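Local structure of 455aa long hypothetical phospho-sugar mutase (Sulfolobus tokodaii, 2F7L) at residues A[247-252]-A[260-265]; A[283-288]-A[402-407]; A[329-334]-A[346-351]; A[394-399]-A[449-454]. The protein catalyses the interconversion of glucosamine and galactosamine 6-phosphates with their 1-phosphates, using magnesium, for the synthesis of UDP-N-acetylglucosamine and UDP-N-acetylgalactosamine. All blocks are in the same frame, centred on the assembly; numbering follows the deposited sequence.

Contact 1: A[247-252]-A[260-265]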
loop_
_atom_site.group_PDB
_atom_site.type_symbol
_atom_site.label_atom_id
_atom_site.label_comp_id
_atom_site.label_asym_id
_atom_site.label_seq_id
_atom_site.Cartn_x
_atom_site.Cartn_y
_atom_site.Cartn_z
ATOM N N ALA A 247 5.871 2.778 -1.530
ATOM C CA ALA A 247 7.098 3.438 -1.936
ATOM C C ALA A 247 7.211 4.857 -1.370
ATOM O O ALA A 247 6.476 5.751 -1.789
ATOM C CB ALA A 247 7.180 3.482 -3.466
ATOM N N ILE A 248 8.086 5.078 -0.395
ATOM C CA ILE A 248 8.252 6.439 0.077
ATOM C C ILE A 248 9.664 6.861 -0.325
ATOM O O ILE A 248 10.625 6.106 -0.158
ATOM C CB ILE A 248 8.010 6.613 1.609
ATOM C CG1 ILE A 248 8.819 5.616 2.393
ATOM C CG2 ILE A 248 6.517 6.481 1.938
ATOM C CD1 ILE A 248 8.596 5.769 3.858
ATOM N N PHE A 249 9.764 8.056 -0.906
ATOM C CA PHE A 249 11.028 8.588 -1.411
ATOM C C PHE A 249 11.850 9.462 -0.488
ATOM O O PHE A 249 11.357 10.004 0.506
ATOM C CB PHE A 249 10.783 9.362 -2.713
ATOM C CG PHE A 249 10.142 8.538 -3.802
ATOM C CD1 PHE A 249 8.767 8.323 -3.811
ATOM C CD2 PHE A 249 10.918 7.972 -4.818
ATOM C CE1 PHE A 249 8.164 7.563 -4.817
ATOM C CE2 PHE A 249 10.323 7.201 -5.835
ATOM C CZ PHE A 249 8.941 6.997 -5.835
ATOM N N ILE A 250 13.119 9.594 -0.850
ATOM C CA ILE A 250 14.077 10.403 -0.103
ATOM C C ILE A 250 14.829 11.200 -1.159
ATOM O O ILE A 250 15.534 10.612 -1.971
ATOM C CB ILE A 250 15.059 9.504 0.670
ATOM C CG1 ILE A 250 14.269 8.518 1.537
ATOM C CG2 ILE A 250 15.962 10.345 1.548
ATOM C CD1 ILE A 250 15.143 7.516 2.270
ATOM N N ASP A 251 14.669 12.524 -1.163
ATOM C CA ASP A 251 15.325 13.367 -2.168
ATOM C C ASP A 251 16.818 13.620 -1.959
ATOM O O ASP A 251 17.416 13.194 -0.963
ATOM C CB ASP A 251 14.621 14.708 -2.279
ATOM C CG ASP A 251 14.745 15.534 -1.013
ATOM O OD1 ASP A 251 15.729 15.325 -0.255
ATOM O OD2 ASP A 251 13.860 16.401 -0.785
ATOM N N SER A 252 17.407 14.327 -2.921
ATOM C CA SER A 252 18.834 14.662 -2.923
ATOM C C SER A 252 19.363 15.258 -1.619
ATOM O O SER A 252 20.536 15.098 -1.299
ATOM C CB SER A 252 19.116 15.610 -4.079
ATOM O OG SER A 252 17.920 16.276 -4.468
ATOM N N ASP A 260 1.982 11.038 0.777
ATOM C CA ASP A 260 1.061 11.954 0.116
ATOM C C ASP A 260 1.779 13.107 -0.622
ATOM O O ASP A 260 1.217 13.713 -1.542
ATOM C CB ASP A 260 0.029 12.491 1.122
ATOM C CG ASP A 260 0.660 12.975 2.424
ATOM O OD1 ASP A 260 -0.083 13.483 3.289
ATOM O OD2 ASP A 260 1.889 12.853 2.594
ATOM N N ARG A 261 3.018 13.403 -0.234
ATOM C CA ARG A 261 3.775 14.455 -0.911
ATOM C C ARG A 261 4.120 13.927 -2.314
ATOM O O ARG A 261 3.922 14.607 -3.326
ATOM C CB ARG A 261 5.073 14.777 -0.160
ATOM C CG ARG A 261 4.923 15.130 1.315
ATOM C CD ARG A 261 4.103 16.344 1.452
ATOM N NE ARG A 261 3.989 16.825 2.826
ATOM C CZ ARG A 261 3.422 16.156 3.817
ATOM N NH1 ARG A 261 2.924 14.951 3.605
ATOM N NH2 ARG A 261 3.296 16.721 5.006
ATOM N N SER A 262 4.637 12.705 -2.361
ATOM C CA SER A 262 5.005 12.092 -3.625
ATOM C C SER A 262 3.786 11.557 -4.363
ATOM O O SER A 262 3.832 11.354 -5.577
ATOM C CB SER A 262 6.024 10.971 -3.406
ATOM O OG SER A 262 5.544 10.000 -2.507
ATOM N N GLY A 263 2.697 11.336 -3.638
ATOM C CA GLY A 263 1.493 10.835 -4.270
ATOM C C GLY A 263 0.924 11.962 -5.091
ATOM O O GLY A 263 0.363 11.758 -6.168
ATOM N N THR A 264 1.083 13.173 -4.567
ATOM C CA THR A 264 0.597 14.392 -5.214
ATOM C C THR A 264 1.395 14.693 -6.494
ATOM O O THR A 264 0.820 14.956 -7.543
ATOM C CB THR A 264 0.686 15.594 -4.222
ATOM O OG1 THR A 264 -0.302 15.439 -3.196
ATOM C CG2 THR A 264 0.463 16.908 -4.944
ATOM N N LEU A 265 2.719 14.644 -6.379
ATOM C CA LEU A 265 3.635 14.867 -7.496
ATOM C C LEU A 265 3.365 13.835 -8.599
ATOM O O LEU A 265 3.337 14.166 -9.785
ATOM C CB LEU A 265 5.074 14.719 -6.989
ATOM C CG LEU A 265 6.039 15.910 -6.982
ATOM C CD1 LEU A 265 5.275 17.202 -6.894
ATOM C CD2 LEU A 265 7.011 15.777 -5.820
HETATM O O HOH W 1 7.944 9.646 -0.600
#
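Phe249 and Ser262 make a small, buried van der Waals contact between two domains: the edge strand 248-251 of the second alpha/beta/alpha domain lies beside helix 259-272, the first helix of the third. CD1 of Phe249 sits 3.8 Å from CB of Ser262, which approaches the ring obliquely. With CG of the phenylalanine anti to its carbonyl carbon (chi1 -58°), the ring leans toward the helix, and a large flat side chain fills the gap between strand and helix. On the helix a small residue suits the place, since the helix can come close to the ring, whose CD1 touches both CB and OG of the serine.

The serine hydroxyl remains inside the helix turn, where it makes a weak hydrogen bond to the carbonyl O of Gly259. A water placed between Phe249 N and Ser262 OG suggests a bridge, but it is modelled too close to the nitrogen for its position to be trusted. Ala247 lies about 7 Å, side chain to side chain, from Asp241, a probable magnesium ligand.

Around the pair, Met349 of helix 342-356 packs on both Phe249 and Ser262, and Phe364 of helix 360-365 touches the serine. Within the sheet, Ile248 pairs through its backbone with Ala239 of strand 236-239.

Contact 2: A[283-288]-A[402-407]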
loop_
_atom_site.group_PDB
_atom_site.type_symbol
_atom_site.label_atom_id
_atom_site.label_comp_id
_atom_site.label_asym_id
_atom_site.label_seq_id
_atom_site.Cartn_x
_atom_site.Cartn_y
_atom_site.Cartn_z
ATOM N N THR A 283 -8.044 9.569 -2.785
ATOM C CA THR A 283 -7.079 9.475 -1.686
ATOM C C THR A 283 -7.810 9.405 -0.350
ATOM O O THR A 283 -8.969 9.816 -0.237
ATOM C CB THR A 283 -6.068 10.640 -1.669
ATOM O OG1 THR A 283 -4.872 10.195 -1.016
ATOM C CG2 THR A 283 -6.619 11.835 -0.910
ATOM N N ALA A 284 -7.146 8.862 0.658
ATOM C CA ALA A 284 -7.775 8.737 1.960
ATOM C C ALA A 284 -7.646 10.005 2.803
ATOM O O ALA A 284 -6.682 10.782 2.698
ATOM C CB ALA A 284 -7.205 7.543 2.706
ATOM N N VAL A 285 -8.652 10.193 3.645
ATOM C CA VAL A 285 -8.731 11.335 4.543
ATOM C C VAL A 285 -7.502 11.477 5.434
ATOM O O VAL A 285 -7.378 12.450 6.161
ATOM C CB VAL A 285 -10.002 11.233 5.410
ATOM C CG1 VAL A 285 -11.237 11.563 4.562
ATOM C CG2 VAL A 285 -10.121 9.822 5.989
ATOM N N SER A 286 -6.599 10.506 5.365
ATOM C CA SER A 286 -5.360 10.517 6.140
ATOM C C SER A 286 -4.318 11.366 5.394
ATOM O O SER A 286 -3.266 11.723 5.934
ATOM C CB SER A 286 -4.853 9.080 6.330
ATOM O OG SER A 286 -4.818 8.365 5.097
ATOM N N SER A 287 -4.636 11.693 4.143
ATOM C CA SER A 287 -3.770 12.509 3.286
ATOM C C SER A 287 -3.876 14.011 3.591
ATOM O O SER A 287 -4.956 14.523 3.936
ATOM C CB SER A 287 -4.128 12.272 1.813
ATOM O OG SER A 287 -3.468 11.142 1.290
ATOM N N SER A 288 -2.749 14.707 3.452
ATOM C CA SER A 288 -2.688 16.144 3.692
ATOM C C SER A 288 -3.542 16.879 2.689
ATOM O O SER A 288 -3.613 16.463 1.546
ATOM C CB SER A 288 -1.256 16.639 3.552
ATOM O OG SER A 288 -1.219 18.046 3.373
ATOM N N LYS A 402 -14.537 23.092 5.477
ATOM C CA LYS A 402 -15.375 22.027 4.933
ATOM C C LYS A 402 -15.124 20.709 5.668
ATOM O O LYS A 402 -13.991 20.363 6.003
ATOM C CB LYS A 402 -15.145 21.867 3.434
ATOM C CG LYS A 402 -13.949 21.077 3.008
ATOM C CD LYS A 402 -13.947 21.082 1.497
ATOM C CE LYS A 402 -13.018 20.054 0.896
ATOM N NZ LYS A 402 -13.125 20.130 -0.589
ATOM N N ALA A 403 -16.193 19.978 5.926
ATOM C CA ALA A 403 -16.064 18.741 6.656
ATOM C C ALA A 403 -16.288 17.474 5.842
ATOM O O ALA A 403 -17.122 17.434 4.925
ATOM C CB ALA A 403 -17.002 18.759 7.845
ATOM N N ILE A 404 -15.532 16.437 6.208
ATOM C CA ILE A 404 -15.622 15.143 5.558
ATOM C C ILE A 404 -15.739 14.077 6.621
ATOM O O ILE A 404 -14.797 13.816 7.361
ATOM C CB ILE A 404 -14.393 14.886 4.681
ATOM C CG1 ILE A 404 -14.235 16.059 3.714
ATOM C CG2 ILE A 404 -14.557 13.583 3.924
ATOM C CD1 ILE A 404 -13.017 16.001 2.840
ATOM N N THR A 405 -16.906 13.462 6.707
ATOM C CA THR A 405 -17.110 12.442 7.716
ATOM C C THR A 405 -17.255 11.039 7.147
ATOM O O THR A 405 -17.882 10.174 7.770
ATOM C CB THR A 405 -18.343 12.753 8.581
ATOM O OG1 THR A 405 -19.508 12.728 7.763
ATOM C CG2 THR A 405 -18.212 14.110 9.225
ATOM N N ILE A 406 -16.668 10.799 5.978
ATOM C CA ILE A 406 -16.746 9.473 5.370
ATOM C C ILE A 406 -15.983 8.431 6.220
ATOM O O ILE A 406 -16.159 7.228 6.050
ATOM C CB ILE A 406 -16.161 9.481 3.930
ATOM C CG1 ILE A 406 -16.335 8.108 3.278
ATOM C CG2 ILE A 406 -14.684 9.829 3.959
ATOM C CD1 ILE A 406 -17.737 7.808 2.783
ATOM N N ASP A 407 -15.136 8.899 7.132
ATOM C CA ASP A 407 -14.349 8.016 7.992
ATOM C C ASP A 407 -13.726 8.856 9.109
ATOM O O ASP A 407 -12.650 9.431 8.951
ATOM C CB ASP A 407 -13.257 7.329 7.168
ATOM C CG ASP A 407 -12.403 6.399 7.995
ATOM O OD1 ASP A 407 -12.814 6.034 9.114
ATOM O OD2 ASP A 407 -11.322 6.013 7.520
#
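Val285 pushes its two methyl groups against the end of strand 402-404 and the loop that follows it, and its branches divide the contact between them. CG1 meets CG2 of Ile404 and CG2 of Ile406, each at 3.9 Å. The valine and Ile404 run past each other in opposite senses, whereas Ile406 slants across. The second branch, CG2, lies 3.9 Å from the carbonyl O of Asp407 and a little farther from its CB. A beta-branched residue suits this place: it is stiff, and its two methyls diverge toward separate partners. Val285 is also the second residue of a type I turn, closed by Ser287 N on Ala284 O at 2.7 Å, which thrusts its side chain out from the end of strand 280-284.

This packed side is buried around Val285, where Leu419 adds a further apolar surface. The solvent side, at Ile406, is looser. This residue offers its CG2 branch, but its CG1 arm, anti to the backbone N (chi1 -176°), leads away from the valine, and the residue is exposed; Ile404 is partly exposed as well. Polar bonds border the apolar patch: Asp407 takes a salt bridge from Arg421 and a hydrogen bond from Val307 N, while Lys410 NZ bonds to the carbonyl oxygens of Val285 and Ser287.

Such a junction joins the third alpha/beta/alpha domain, through the turn at the C-terminal end of a sheet strand, to the edge strand of the TBP-like C-terminal domain, two of the four domains of a phosphohexose mutase.

Contact 3: A[329-334]-A[346-351]; sequences GGFMYP and FALMLE
Tyr333 and Phe331 receive one side chain from helix 342-356, that of Leu348, in a buried strand-to-helix contact. Followed along 346-351, the helix first presents Phe346, which turns from this strand toward Val238 of strand 236-239; one face of its ring carries CG of Leu350, one turn further on.

Leu348 comes next and does the touching. Its CG is anti to the carbonyl carbon (chi1 -74°), which extends the isobutyl group out to the strand. CD1 settles over one face of the Tyr333 ring, 3.9 Å from the centroid and 22° off the normal, a CH-pi contact displaced toward CG, which is 3.6 Å away. The same methyl lies 3.9 Å from CE2 of Phe331, approached obliquely, and the leucine and phenylalanine side chains cross at about a right angle. CD2 reaches the far part of the tyrosine, 4.1 Å from its CE2. The two aromatic residues are two positions apart, Phe331 in the strand and Tyr333 just beyond it, and both hold CG anti to the backbone N, so their rings stand on one side with the forked leucine against both.

Met349 then turns to Leu266 of helix 259-272. Leu350 meets Leu236, and Glu351, though buried, is satisfied by Lys273, Trp269 NE1 and Asp164 N.

This is helix-on-sheet packing of an alpha/beta/alpha domain: the antiparallel edge strand of the third domain is covered by a helix whose other residues reach the sheet of the second.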
loop_
_atom_site.group_PDB
_atom_site.type_symbol
_atom_site.label_atom_id
_atom_site.label_comp_id
_atom_site.label_asym_id
_atom_site.label_seq_id
_atom_site.Cartn_x
_atom_site.Cartn_y
_atom_site.Cartn_z
ATOM N N GLY A 329 2.613 5.880 1.238
ATOM C CA GLY A 329 3.404 5.372 0.126
ATOM C C GLY A 329 2.358 4.599 -0.642
ATOM O O GLY A 329 1.182 4.661 -0.286
ATOM N N GLY A 330 2.699 3.852 -1.665
ATOM C CA GLY A 330 1.583 3.174 -2.301
ATOM C C GLY A 330 0.732 4.172 -3.070
ATOM O O GLY A 330 0.035 5.030 -2.532
ATOM N N PHE A 331 0.822 4.018 -4.376
ATOM C CA PHE A 331 0.184 4.868 -5.349
ATOM C C PHE A 331 -0.367 3.936 -6.448
ATOM O O PHE A 331 0.294 2.957 -6.823
ATOM C CB PHE A 331 1.285 5.792 -5.890
ATOM C CG PHE A 331 0.869 6.641 -7.044
ATOM C CD1 PHE A 331 0.222 7.857 -6.834
ATOM C CD2 PHE A 331 1.127 6.227 -8.349
ATOM C CE1 PHE A 331 -0.156 8.644 -7.907
ATOM C CE2 PHE A 331 0.752 7.005 -9.428
ATOM C CZ PHE A 331 0.110 8.218 -9.214
ATOM N N MET A 332 -1.565 4.221 -6.955
ATOM C CA MET A 332 -2.154 3.385 -8.010
ATOM C C MET A 332 -2.172 4.092 -9.359
ATOM O O MET A 332 -2.737 5.166 -9.488
ATOM C CB MET A 332 -3.572 2.935 -7.633
ATOM C CG MET A 332 -4.208 3.705 -6.476
ATOM S SD MET A 332 -3.616 3.301 -4.780
ATOM C CE MET A 332 -4.778 1.888 -4.441
ATOM N N TYR A 333 -1.537 3.474 -10.353
ATOM C CA TYR A 333 -1.438 4.019 -11.710
ATOM C C TYR A 333 -2.260 3.127 -12.639
ATOM O O TYR A 333 -1.761 2.142 -13.160
ATOM C CB TYR A 333 0.037 4.041 -12.136
ATOM C CG TYR A 333 0.302 4.781 -13.420
ATOM C CD1 TYR A 333 -0.141 6.086 -13.592
ATOM C CD2 TYR A 333 0.936 4.157 -14.483
ATOM C CE1 TYR A 333 0.029 6.749 -14.813
ATOM C CE2 TYR A 333 1.117 4.799 -15.702
ATOM C CZ TYR A 333 0.655 6.093 -15.871
ATOM O OH TYR A 333 0.746 6.700 -17.111
ATOM N N PRO A 334 -3.541 3.474 -12.855
ATOM C CA PRO A 334 -4.491 2.735 -13.700
ATOM C C PRO A 334 -3.960 2.123 -14.977
ATOM O O PRO A 334 -4.129 0.934 -15.203
ATOM C CB PRO A 334 -5.600 3.750 -13.939
ATOM C CG PRO A 334 -5.648 4.434 -12.623
ATOM C CD PRO A 334 -4.180 4.687 -12.322
ATOM N N PHE A 346 8.395 4.168 -8.474
ATOM C CA PHE A 346 9.792 4.557 -8.623
ATOM C C PHE A 346 10.095 4.944 -10.086
ATOM O O PHE A 346 10.843 5.894 -10.354
ATOM C CB PHE A 346 10.694 3.399 -8.192
ATOM C CG PHE A 346 12.132 3.570 -8.592
ATOM C CD1 PHE A 346 12.971 4.415 -7.886
ATOM C CD2 PHE A 346 12.649 2.881 -9.682
ATOM C CE1 PHE A 346 14.305 4.569 -8.252
ATOM C CE2 PHE A 346 13.982 3.034 -10.057
ATOM C CZ PHE A 346 14.810 3.881 -9.337
ATOM N N ALA A 347 9.507 4.199 -11.021
ATOM C CA ALA A 347 9.687 4.447 -12.448
ATOM C C ALA A 347 9.023 5.761 -12.873
ATOM O O ALA A 347 9.600 6.551 -13.633
ATOM C CB ALA A 347 9.103 3.288 -13.262
ATOM N N LEU A 348 7.801 5.982 -12.409
ATOM C CA LEU A 348 7.096 7.194 -12.751
ATOM C C LEU A 348 7.842 8.381 -12.181
ATOM O O LEU A 348 7.882 9.446 -12.790
ATOM C CB LEU A 348 5.679 7.163 -12.195
ATOM C CG LEU A 348 4.706 6.242 -12.927
ATOM C CD1 LEU A 348 3.395 6.154 -12.162
ATOM C CD2 LEU A 348 4.474 6.767 -14.329
ATOM N N MET A 349 8.448 8.195 -11.017
ATOM C CA MET A 349 9.160 9.292 -10.385
ATOM C C MET A 349 10.360 9.688 -11.217
ATOM O O MET A 349 10.576 10.867 -11.476
ATOM C CB MET A 349 9.604 8.911 -8.971
ATOM C CG MET A 349 10.157 10.081 -8.155
ATOM S SD MET A 349 8.932 11.368 -7.834
ATOM C CE MET A 349 8.409 10.936 -6.167
ATOM N N LEU A 350 11.148 8.697 -11.626
ATOM C CA LEU A 350 12.323 8.957 -12.454
ATOM C C LEU A 350 11.909 9.602 -13.784
ATOM O O LEU A 350 12.727 10.255 -14.431
ATOM C CB LEU A 350 13.102 7.663 -12.731
ATOM C CG LEU A 350 13.869 7.030 -11.568
ATOM C CD1 LEU A 350 14.736 5.909 -12.091
ATOM C CD2 LEU A 350 14.738 8.063 -10.880
ATOM N N GLU A 351 10.658 9.413 -14.200
ATOM C CA GLU A 351 10.220 10.026 -15.440
ATOM C C GLU A 351 9.971 11.496 -15.119
ATOM O O GLU A 351 10.666 12.372 -15.625
ATOM C CB GLU A 351 8.945 9.370 -15.993
ATOM C CG GLU A 351 9.012 9.151 -17.508
ATOM C CD GLU A 351 7.653 8.887 -18.175
ATOM O OE1 GLU A 351 7.644 8.470 -19.362
ATOM O OE2 GLU A 351 6.597 9.102 -17.534
#

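Contact 4: A[394-399]-A[449-454]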
loop_
_atom_site.group_PDB
_atom_site.type_symbol
_atom_site.label_atom_id
_atom_site.label_comp_id
_atom_site.label_asym_id
_atom_site.label_seq_id
_atom_site.Cartn_x
_atom_site.Cartn_y
_atom_site.Cartn_z
ATOM N N GLU A 394 -19.592 20.003 15.425
ATOM C CA GLU A 394 -20.352 21.210 15.703
ATOM C C GLU A 394 -19.572 22.287 16.431
ATOM O O GLU A 394 -20.156 23.181 17.030
ATOM C CB GLU A 394 -21.625 20.882 16.484
ATOM C CG GLU A 394 -21.400 20.507 17.936
ATOM C CD GLU A 394 -22.691 20.068 18.613
ATOM O OE1 GLU A 394 -23.658 20.870 18.606
ATOM O OE2 GLU A 394 -22.739 18.930 19.148
ATOM N N VAL A 395 -18.253 22.195 16.395
ATOM C CA VAL A 395 -17.440 23.223 17.011
ATOM C C VAL A 395 -16.401 23.669 16.005
ATOM O O VAL A 395 -15.918 24.797 16.069
ATOM C CB VAL A 395 -16.748 22.757 18.342
ATOM C CG1 VAL A 395 -16.247 21.350 18.230
ATOM C CG2 VAL A 395 -15.588 23.677 18.672
ATOM N N TYR A 396 -16.061 22.795 15.061
ATOM C CA TYR A 396 -15.073 23.173 14.056
ATOM C C TYR A 396 -15.652 23.419 12.668
ATOM O O TYR A 396 -15.042 24.122 11.851
ATOM C CB TYR A 396 -13.927 22.168 14.005
ATOM C CG TYR A 396 -12.947 22.367 15.135
ATOM C CD1 TYR A 396 -13.047 21.627 16.319
ATOM C CD2 TYR A 396 -11.943 23.327 15.042
ATOM C CE1 TYR A 396 -12.165 21.840 17.378
ATOM C CE2 TYR A 396 -11.063 23.552 16.095
ATOM C CZ TYR A 396 -11.177 22.808 17.258
ATOM O OH TYR A 396 -10.315 23.057 18.299
ATOM N N SER A 397 -16.824 22.850 12.397
ATOM C CA SER A 397 -17.483 23.104 11.151
ATOM C C SER A 397 -17.725 24.620 11.057
ATOM O O SER A 397 -17.704 25.320 12.072
ATOM C CB SER A 397 -18.812 22.359 11.052
ATOM O OG SER A 397 -19.673 22.996 10.127
ATOM N N THR A 398 -17.960 25.127 9.859
ATOM C CA THR A 398 -18.121 26.525 9.673
ATOM C C THR A 398 -18.207 26.727 8.160
ATOM O O THR A 398 -17.427 26.104 7.443
ATOM C CB THR A 398 -16.910 27.327 10.191
ATOM O OG1 THR A 398 -16.788 28.538 9.446
ATOM C CG2 THR A 398 -15.637 26.508 10.033
ATOM N N SER A 399 -19.071 27.581 7.625
ATOM C CA SER A 399 -19.067 27.826 6.170
ATOM C C SER A 399 -17.671 28.248 5.674
ATOM O O SER A 399 -17.425 28.328 4.469
ATOM C CB SER A 399 -20.144 28.845 5.787
ATOM O OG SER A 399 -21.420 28.462 6.281
ATOM N N LYS A 449 -7.592 17.064 21.455
ATOM C CA LYS A 449 -7.274 16.103 22.518
ATOM C C LYS A 449 -8.268 16.271 23.670
ATOM O O LYS A 449 -8.793 15.291 24.196
ATOM C CB LYS A 449 -5.838 16.325 23.021
ATOM C CG LYS A 449 -5.228 15.198 23.862
ATOM C CD LYS A 449 -3.708 15.312 23.798
ATOM C CE LYS A 449 -2.952 14.060 24.279
ATOM N NZ LYS A 449 -2.814 13.902 25.772
ATOM N N LYS A 450 -8.529 17.521 24.043
ATOM C CA LYS A 450 -9.464 17.811 25.114
ATOM C C LYS A 450 -10.818 17.216 24.811
ATOM O O LYS A 450 -11.302 16.374 25.558
ATOM C CB LYS A 450 -9.623 19.314 25.307
ATOM C CG LYS A 450 -8.812 19.861 26.459
ATOM C CD LYS A 450 -7.516 20.504 25.995
ATOM C CE LYS A 450 -7.717 21.988 25.672
ATOM N NZ LYS A 450 -8.652 22.202 24.523
ATOM N N ILE A 451 -11.416 17.660 23.705
ATOM C CA ILE A 451 -12.738 17.194 23.272
ATOM C C ILE A 451 -12.837 15.675 23.217
ATOM O O ILE A 451 -13.847 15.094 23.618
ATOM C CB ILE A 451 -13.100 17.728 21.865
ATOM C CG1 ILE A 451 -13.111 19.249 21.862
ATOM C CG2 ILE A 451 -14.456 17.191 21.434
ATOM C CD1 ILE A 451 -13.418 19.845 20.505
ATOM N N VAL A 452 -11.786 15.039 22.700
ATOM C CA VAL A 452 -11.767 13.586 22.579
ATOM C C VAL A 452 -11.786 13.009 23.971
ATOM O O VAL A 452 -12.394 11.972 24.227
ATOM C CB VAL A 452 -10.507 13.089 21.818
ATOM C CG1 VAL A 452 -10.356 11.588 21.973
ATOM C CG2 VAL A 452 -10.613 13.458 20.339
ATOM N N GLU A 453 -11.124 13.710 24.880
ATOM C CA GLU A 453 -11.070 13.279 26.262
ATOM C C GLU A 453 -12.421 13.485 26.924
ATOM O O GLU A 453 -12.579 13.227 28.110
ATOM C CB GLU A 453 -9.994 14.070 26.998
ATOM C CG GLU A 453 -8.604 13.474 26.880
ATOM C CD GLU A 453 -7.518 14.499 27.125
ATOM O OE1 GLU A 453 -7.707 15.381 27.992
ATOM O OE2 GLU A 453 -6.470 14.426 26.444
ATOM N N GLY A 454 -13.402 13.918 26.137
ATOM C CA GLY A 454 -14.719 14.182 26.682
ATOM C C GLY A 454 -14.505 15.421 27.516
ATOM O O GLY A 454 -15.243 15.698 28.462
#
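The ring of Tyr396 is met at its edge, near the ring plane, by the terminal methyl of Ile451, with CE1 and CD1 3.9 Å apart. Phe418 packs with the same ring in a T-shaped, edge-to-face pair, and Leu444, Glu447 and Leu448 of helix 438-452 also touch the tyrosine. The setting is the TBP-like C-terminal domain, in which helices 385-396 and 438-452 lie side by side against an antiparallel five-stranded sheet; here the last turns of both helices come together.

Ile451 is the buried member and suits its position by reach. CG1 is anti to the carbonyl carbon and chi2 is 178°, so the arm is stretched and CD1 stands well out from the helix, far enough to serve two residues of its neighbour. Besides the tyrosine it meets Val395, tip to tip. Lys391 and Ile392 of the same helix also pack on the isoleucine. Tyr396, large and amphipathic, fits the partly exposed margin of the helix pair, and Val395, which is exposed, adds a compact apolar group on the solvent side. The residue after Ile451, Val452, faces the sheet instead, packing on Ile429 and Ile431 of strand 428-435 and Val377 of strand 371-378.

Both helices finish here. Ser397 is the first residue to leave the first helix, and Gly454 ends the second, apparently in a Schellman motif, though the position of its N is uncertain; its positive phi of 70° is easy for glycine. On the solvent side of the junction, CG1 of Val395 lies 3.9 Å from CD1 of Ile451.

How the contacts relate
Contacts 1 and 3 lie close together, centres 9 Å apart, in the region where the second and third domains meet: CG2 of Ile248 packs 3.8 Å from CA of Gly329. Contact 2, its centre 20 Å from that of contact 1, ties the third domain to the C-terminal one; Asp260 OD1 probably bonds to Ser288 N, 2.9 Å away, linking it to contact 1. Contacts 2 and 3 share the third domain's sheet, and contact 3 is nested within the loop that contact 2 closes. Contact 4, its centre 37 Å from that of contact 3, alternates with contact 2 along the chain. Contacts 1 and 2 join the second, third and C-terminal domains in succession, while contacts 3 and 4 lie within single domains.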